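Local coordinates for protein putative sulfatase yidJ (Bacteroides fragilis, PDB 2QZU) that probably hydrolyses sulfate esters as a metal-dependent arylsulfatase-like enzyme of the alkaline phosphatase clan, its exact substrate not being established, at residues N97-L109 with K132-D144. Sequence-based numbering, arbitrary orientation.
Sequences NCNSETAPYGVEL and KWHLDAPYKPYVD
Glu108 OE1 is gripped twice: the backbone N of Ala137 donates to it over 2.9 Å, nearly straight at 167° and on the anti side of the carboxylate, and a water that also donates to Ala137 O gives it a second bond. The glutamate reaches there because CG sits between its backbone N and carbonyl carbon (chi1 66°) and the chain then runs extended alongside Ala137, bringing OE1 to its N and CB. One residue on, Leu109 N bonds to Leu135 O at 3.0 Å, so two bonds fix neighbouring points of the loops. Beside them Leu109 packs CB on Leu135 CB, while its CD2 meets Trp133 CZ2 at 3.6 Å, the two side chains crossing at about a right angle. Cys98 is buried between the loops, its CB 3.4 Å from Asp136 O and its SG against the Leu135 backbone. His134 NE2 donates to a lone pair of Cys98 O (3.1 Å, somewhat bent), while its ND1 bonds to Ser76 OG; the ring is thus held at both nitrogens beside Ser76, unmodified here but predicted to become formylglycine, consistent with a place at the sulfatase active site. Farther along, Pro138 CD packs against Asn99 C and Ala103 CB meets Ala137 CB. The contact joins the loop between helices 89-92 and 116-122 to the one leaving strand 126-130, with helix 76-85 packed against Asn97 and Leu109.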
loop_
_atom_site.group_PDB
_atom_site.type_symbol
_atom_site.label_atom_id
_atom_site.label_comp_id
_atom_site.label_asym_id
_atom_site.label_seq_id
_atom_site.Cartn_x
_atom_site.Cartn_y
_atom_site.Cartn_z
ATOM N N ASN A 97 1.595 -18.003 -12.078
ATOM C CA ASN A 97 0.370 -17.392 -11.565
ATOM C C ASN A 97 -0.543 -17.053 -12.726
ATOM O O ASN A 97 -0.079 -16.749 -13.828
ATOM C CB ASN A 97 0.668 -16.088 -10.814
ATOM C CG ASN A 97 1.093 -16.317 -9.378
ATOM O OD1 ASN A 97 1.989 -15.639 -8.874
ATOM N ND2 ASN A 97 0.448 -17.263 -8.710
ATOM N N CYS A 98 -1.846 -17.101 -12.478
ATOM C CA CYS A 98 -2.798 -16.740 -13.507
ATOM C C CYS A 98 -2.860 -15.220 -13.501
ATOM O O CYS A 98 -3.046 -14.599 -12.453
ATOM C CB CYS A 98 -4.182 -17.321 -13.205
ATOM S SG CYS A 98 -4.241 -19.129 -13.260
ATOM N N ASN A 99 -2.650 -14.634 -14.672
ATOM C CA ASN A 99 -2.703 -13.193 -14.869
ATOM C C ASN A 99 -2.620 -12.984 -16.376
ATOM O O ASN A 99 -2.409 -13.941 -17.125
ATOM C CB ASN A 99 -1.553 -12.467 -14.140
ATOM C CG ASN A 99 -0.173 -12.945 -14.572
ATOM O OD1 ASN A 99 0.111 -13.072 -15.758
ATOM N ND2 ASN A 99 0.698 -13.198 -13.597
ATOM N N SER A 100 -2.785 -11.748 -16.827
ATOM C CA SER A 100 -2.753 -11.479 -18.261
ATOM C C SER A 100 -1.411 -11.740 -18.941
ATOM O O SER A 100 -1.356 -11.891 -20.160
ATOM C CB SER A 100 -3.212 -10.043 -18.536
ATOM O OG SER A 100 -2.391 -9.104 -17.878
ATOM N N GLU A 101 -0.332 -11.798 -18.166
ATOM C CA GLU A 101 0.989 -12.056 -18.733
ATOM C C GLU A 101 1.134 -13.528 -19.127
ATOM O O GLU A 101 1.749 -13.852 -20.141
ATOM C CB GLU A 101 2.085 -11.687 -17.724
ATOM C CG GLU A 101 3.500 -11.985 -18.201
ATOM C CD GLU A 101 4.560 -11.615 -17.176
ATOM O OE1 GLU A 101 4.586 -12.228 -16.086
ATOM O OE2 GLU A 101 5.367 -10.705 -17.461
ATOM N N THR A 102 0.559 -14.417 -18.322
ATOM C CA THR A 102 0.652 -15.848 -18.590
ATOM C C THR A 102 -0.528 -16.396 -19.385
ATOM O O THR A 102 -0.469 -17.513 -19.899
ATOM C CB THR A 102 0.763 -16.643 -17.277
ATOM O OG1 THR A 102 -0.429 -16.455 -16.504
ATOM C CG2 THR A 102 1.962 -16.167 -16.470
ATOM N N ALA A 103 -1.591 -15.607 -19.489
ATOM C CA ALA A 103 -2.791 -16.028 -20.203
ATOM C C ALA A 103 -2.554 -16.505 -21.636
ATOM O O ALA A 103 -3.127 -17.507 -22.060
ATOM C CB ALA A 103 -3.819 -14.905 -20.196
ATOM N N PRO A 104 -1.712 -15.793 -22.406
ATOM C CA PRO A 104 -1.457 -16.217 -23.789
ATOM C C PRO A 104 -0.843 -17.612 -23.895
ATOM O O PRO A 104 -0.855 -18.227 -24.963
ATOM C CB PRO A 104 -0.514 -15.136 -24.316
ATOM C CG PRO A 104 -0.901 -13.924 -23.519
ATOM C CD PRO A 104 -1.063 -14.499 -22.129
ATOM N N TYR A 105 -0.309 -18.109 -22.786
ATOM C CA TYR A 105 0.323 -19.424 -22.773
ATOM C C TYR A 105 -0.591 -20.507 -22.209
ATOM O O TYR A 105 -0.174 -21.649 -22.018
ATOM C CB TYR A 105 1.632 -19.340 -21.989
ATOM C CG TYR A 105 2.590 -18.358 -22.620
ATOM C CD1 TYR A 105 3.421 -18.744 -23.675
ATOM C CD2 TYR A 105 2.595 -17.018 -22.233
ATOM C CE1 TYR A 105 4.226 -17.816 -24.331
ATOM C CE2 TYR A 105 3.392 -16.087 -22.881
ATOM C CZ TYR A 105 4.203 -16.489 -23.928
ATOM O OH TYR A 105 4.988 -15.560 -24.571
ATOM N N GLY A 106 -1.847 -20.143 -21.963
ATOM C CA GLY A 106 -2.812 -21.096 -21.443
ATOM C C GLY A 106 -2.594 -21.493 -19.996
ATOM O O GLY A 106 -2.890 -22.625 -19.595
ATOM N N VAL A 107 -2.080 -20.564 -19.201
ATOM C CA VAL A 107 -1.834 -20.848 -17.796
ATOM C C VAL A 107 -3.122 -20.691 -16.985
ATOM O O VAL A 107 -3.459 -19.601 -16.522
ATOM C CB VAL A 107 -0.714 -19.926 -17.248
ATOM C CG1 VAL A 107 -0.458 -20.213 -15.778
ATOM C CG2 VAL A 107 0.562 -20.148 -18.047
ATOM N N GLU A 108 -3.857 -21.792 -16.854
ATOM C CA GLU A 108 -5.104 -21.821 -16.091
ATOM C C GLU A 108 -5.577 -23.268 -15.988
ATOM O O GLU A 108 -5.111 -24.137 -16.725
ATOM C CB GLU A 108 -6.195 -20.966 -16.761
ATOM C CG GLU A 108 -6.678 -21.485 -18.114
ATOM C CD GLU A 108 -7.901 -20.735 -18.645
ATOM O OE1 GLU A 108 -8.334 -19.740 -18.021
ATOM O OE2 GLU A 108 -8.431 -21.146 -19.697
ATOM N N LEU A 109 -6.499 -23.526 -15.070
ATOM C CA LEU A 109 -7.028 -24.871 -14.890
ATOM C C LEU A 109 -7.848 -25.238 -16.123
ATOM O O LEU A 109 -8.658 -24.445 -16.593
ATOM C CB LEU A 109 -7.918 -24.921 -13.645
ATOM C CG LEU A 109 -8.499 -26.280 -13.249
ATOM C CD1 LEU A 109 -7.373 -27.252 -12.928
ATOM C CD2 LEU A 109 -9.407 -26.110 -12.036
ATOM N N LYS A 132 -10.760 -17.411 -2.314
ATOM C CA LYS A 132 -9.845 -17.266 -3.441
ATOM C C LYS A 132 -9.694 -18.546 -4.257
ATOM O O LYS A 132 -9.413 -19.613 -3.712
ATOM C CB LYS A 132 -8.479 -16.818 -2.910
ATOM C CG LYS A 132 -7.405 -16.650 -3.962
ATOM C CD LYS A 132 -6.100 -16.216 -3.315
ATOM C CE LYS A 132 -4.976 -16.176 -4.335
ATOM N NZ LYS A 132 -3.674 -15.838 -3.696
ATOM N N TRP A 133 -9.875 -18.421 -5.571
ATOM C CA TRP A 133 -9.776 -19.545 -6.510
ATOM C C TRP A 133 -8.443 -19.467 -7.264
ATOM O O TRP A 133 -7.665 -20.424 -7.294
ATOM C CB TRP A 133 -10.956 -19.462 -7.491
ATOM C CG TRP A 133 -11.000 -20.494 -8.580
ATOM C CD1 TRP A 133 -11.012 -20.259 -9.928
ATOM C CD2 TRP A 133 -11.120 -21.914 -8.419
ATOM N NE1 TRP A 133 -11.139 -21.446 -10.615
ATOM C CE2 TRP A 133 -11.208 -22.477 -9.713
ATOM C CE3 TRP A 133 -11.166 -22.765 -7.306
ATOM C CZ2 TRP A 133 -11.340 -23.856 -9.927
ATOM C CZ3 TRP A 133 -11.298 -24.143 -7.517
ATOM C CH2 TRP A 133 -11.382 -24.670 -8.822
ATOM N N HIS A 134 -8.201 -18.305 -7.870
ATOM C CA HIS A 134 -6.987 -18.000 -8.627
ATOM C C HIS A 134 -6.539 -19.081 -9.615
ATOM O O HIS A 134 -5.362 -19.431 -9.660
ATOM C CB HIS A 134 -5.828 -17.686 -7.670
ATOM C CG HIS A 134 -4.754 -16.841 -8.285
ATOM N ND1 HIS A 134 -3.526 -16.640 -7.683
ATOM C CD2 HIS A 134 -4.722 -16.135 -9.439
ATOM C CE1 HIS A 134 -2.792 -15.847 -8.441
ATOM N NE2 HIS A 134 -3.494 -15.524 -9.515
ATOM N N LEU A 135 -7.475 -19.606 -10.402
ATOM C CA LEU A 135 -7.131 -20.629 -11.382
ATOM C C LEU A 135 -7.678 -20.326 -12.780
ATOM O O LEU A 135 -7.693 -21.198 -13.651
ATOM C CB LEU A 135 -7.616 -22.004 -10.901
ATOM C CG LEU A 135 -6.720 -22.651 -9.836
ATOM C CD1 LEU A 135 -7.438 -23.840 -9.213
ATOM C CD2 LEU A 135 -5.394 -23.081 -10.473
ATOM N N ASP A 136 -8.116 -19.087 -12.991
ATOM C CA ASP A 136 -8.642 -18.666 -14.294
ATOM C C ASP A 136 -7.792 -17.542 -14.899
ATOM O O ASP A 136 -7.403 -16.604 -14.204
ATOM C CB ASP A 136 -10.090 -18.181 -14.162
ATOM C CG ASP A 136 -11.030 -19.267 -13.673
ATOM O OD1 ASP A 136 -11.052 -20.360 -14.275
ATOM O OD2 ASP A 136 -11.749 -19.023 -12.685
ATOM N N ALA A 137 -7.513 -17.643 -16.196
ATOM C CA ALA A 137 -6.727 -16.628 -16.900
ATOM C C ALA A 137 -7.602 -15.419 -17.241
ATOM O O ALA A 137 -8.665 -15.561 -17.845
ATOM C CB ALA A 137 -6.137 -17.222 -18.182
ATOM N N PRO A 138 -7.171 -14.209 -16.856
ATOM C CA PRO A 138 -7.987 -13.032 -17.172
ATOM C C PRO A 138 -8.003 -12.758 -18.679
ATOM O O PRO A 138 -7.059 -13.106 -19.387
ATOM C CB PRO A 138 -7.290 -11.906 -16.401
ATOM C CG PRO A 138 -6.561 -12.626 -15.287
ATOM C CD PRO A 138 -6.031 -13.848 -15.995
ATOM N N TYR A 139 -9.079 -12.148 -19.166
ATOM C CA TYR A 139 -9.185 -11.808 -20.583
ATOM C C TYR A 139 -9.893 -10.456 -20.723
ATOM O O TYR A 139 -10.666 -10.063 -19.852
ATOM C CB TYR A 139 -9.929 -12.915 -21.346
ATOM C CG TYR A 139 -11.413 -12.994 -21.081
ATOM C CD1 TYR A 139 -12.299 -12.135 -21.730
ATOM C CD2 TYR A 139 -11.933 -13.930 -20.186
ATOM C CE1 TYR A 139 -13.663 -12.204 -21.502
ATOM C CE2 TYR A 139 -13.306 -14.006 -19.948
ATOM C CZ TYR A 139 -14.160 -13.138 -20.612
ATOM O OH TYR A 139 -15.514 -13.193 -20.386
ATOM N N LYS A 140 -9.612 -9.739 -21.808
ATOM C CA LYS A 140 -10.201 -8.419 -22.034
ATOM C C LYS A 140 -11.640 -8.450 -22.549
ATOM O O LYS A 140 -12.007 -9.325 -23.334
ATOM C CB LYS A 140 -9.336 -7.629 -23.021
ATOM C CG LYS A 140 -7.924 -7.347 -22.545
ATOM C CD LYS A 140 -7.185 -6.458 -23.534
ATOM C CE LYS A 140 -5.793 -6.105 -23.037
ATOM N NZ LYS A 140 -5.093 -5.185 -23.978
ATOM N N PRO A 141 -12.480 -7.497 -22.102
ATOM C CA PRO A 141 -12.149 -6.428 -21.150
ATOM C C PRO A 141 -12.124 -6.989 -19.728
ATOM O O PRO A 141 -13.034 -7.712 -19.326
ATOM C CB PRO A 141 -13.274 -5.417 -21.365
ATOM C CG PRO A 141 -14.441 -6.303 -21.707
ATOM C CD PRO A 141 -13.825 -7.291 -22.670
ATOM N N TYR A 142 -11.082 -6.654 -18.974
ATOM C CA TYR A 142 -10.929 -7.156 -17.611
ATOM C C TYR A 142 -12.010 -6.650 -16.658
ATOM O O TYR A 142 -12.491 -5.525 -16.798
ATOM C CB TYR A 142 -9.551 -6.767 -17.066
ATOM C CG TYR A 142 -8.393 -7.198 -17.940
ATOM C CD1 TYR A 142 -8.225 -8.536 -18.298
ATOM C CD2 TYR A 142 -7.463 -6.269 -18.409
ATOM C CE1 TYR A 142 -7.160 -8.940 -19.099
ATOM C CE2 TYR A 142 -6.390 -6.665 -19.215
ATOM C CZ TYR A 142 -6.249 -8.001 -19.556
ATOM O OH TYR A 142 -5.207 -8.408 -20.356
ATOM N N VAL A 143 -12.390 -7.483 -15.689
ATOM C CA VAL A 143 -13.396 -7.077 -14.715
ATOM C C VAL A 143 -12.833 -5.887 -13.944
ATOM O O VAL A 143 -11.619 -5.774 -13.751
ATOM C CB VAL A 143 -13.772 -8.220 -13.741
ATOM C CG1 VAL A 143 -14.437 -9.356 -14.511
ATOM C CG2 VAL A 143 -12.548 -8.717 -13.004
ATOM N N ASP A 144 -13.727 -5.013 -13.498
ATOM C CA ASP A 144 -13.344 -3.782 -12.815
ATOM C C ASP A 144 -12.891 -3.796 -11.351
ATOM O O ASP A 144 -13.559 -3.225 -10.486
ATOM C CB ASP A 144 -14.478 -2.761 -12.993
ATOM C CG ASP A 144 -14.078 -1.357 -12.583
ATOM O OD1 ASP A 144 -12.933 -0.956 -12.878
ATOM O OD2 ASP A 144 -14.915 -0.649 -11.979
HETATM O O HOH W 1 -10.319 -17.644 -18.176
#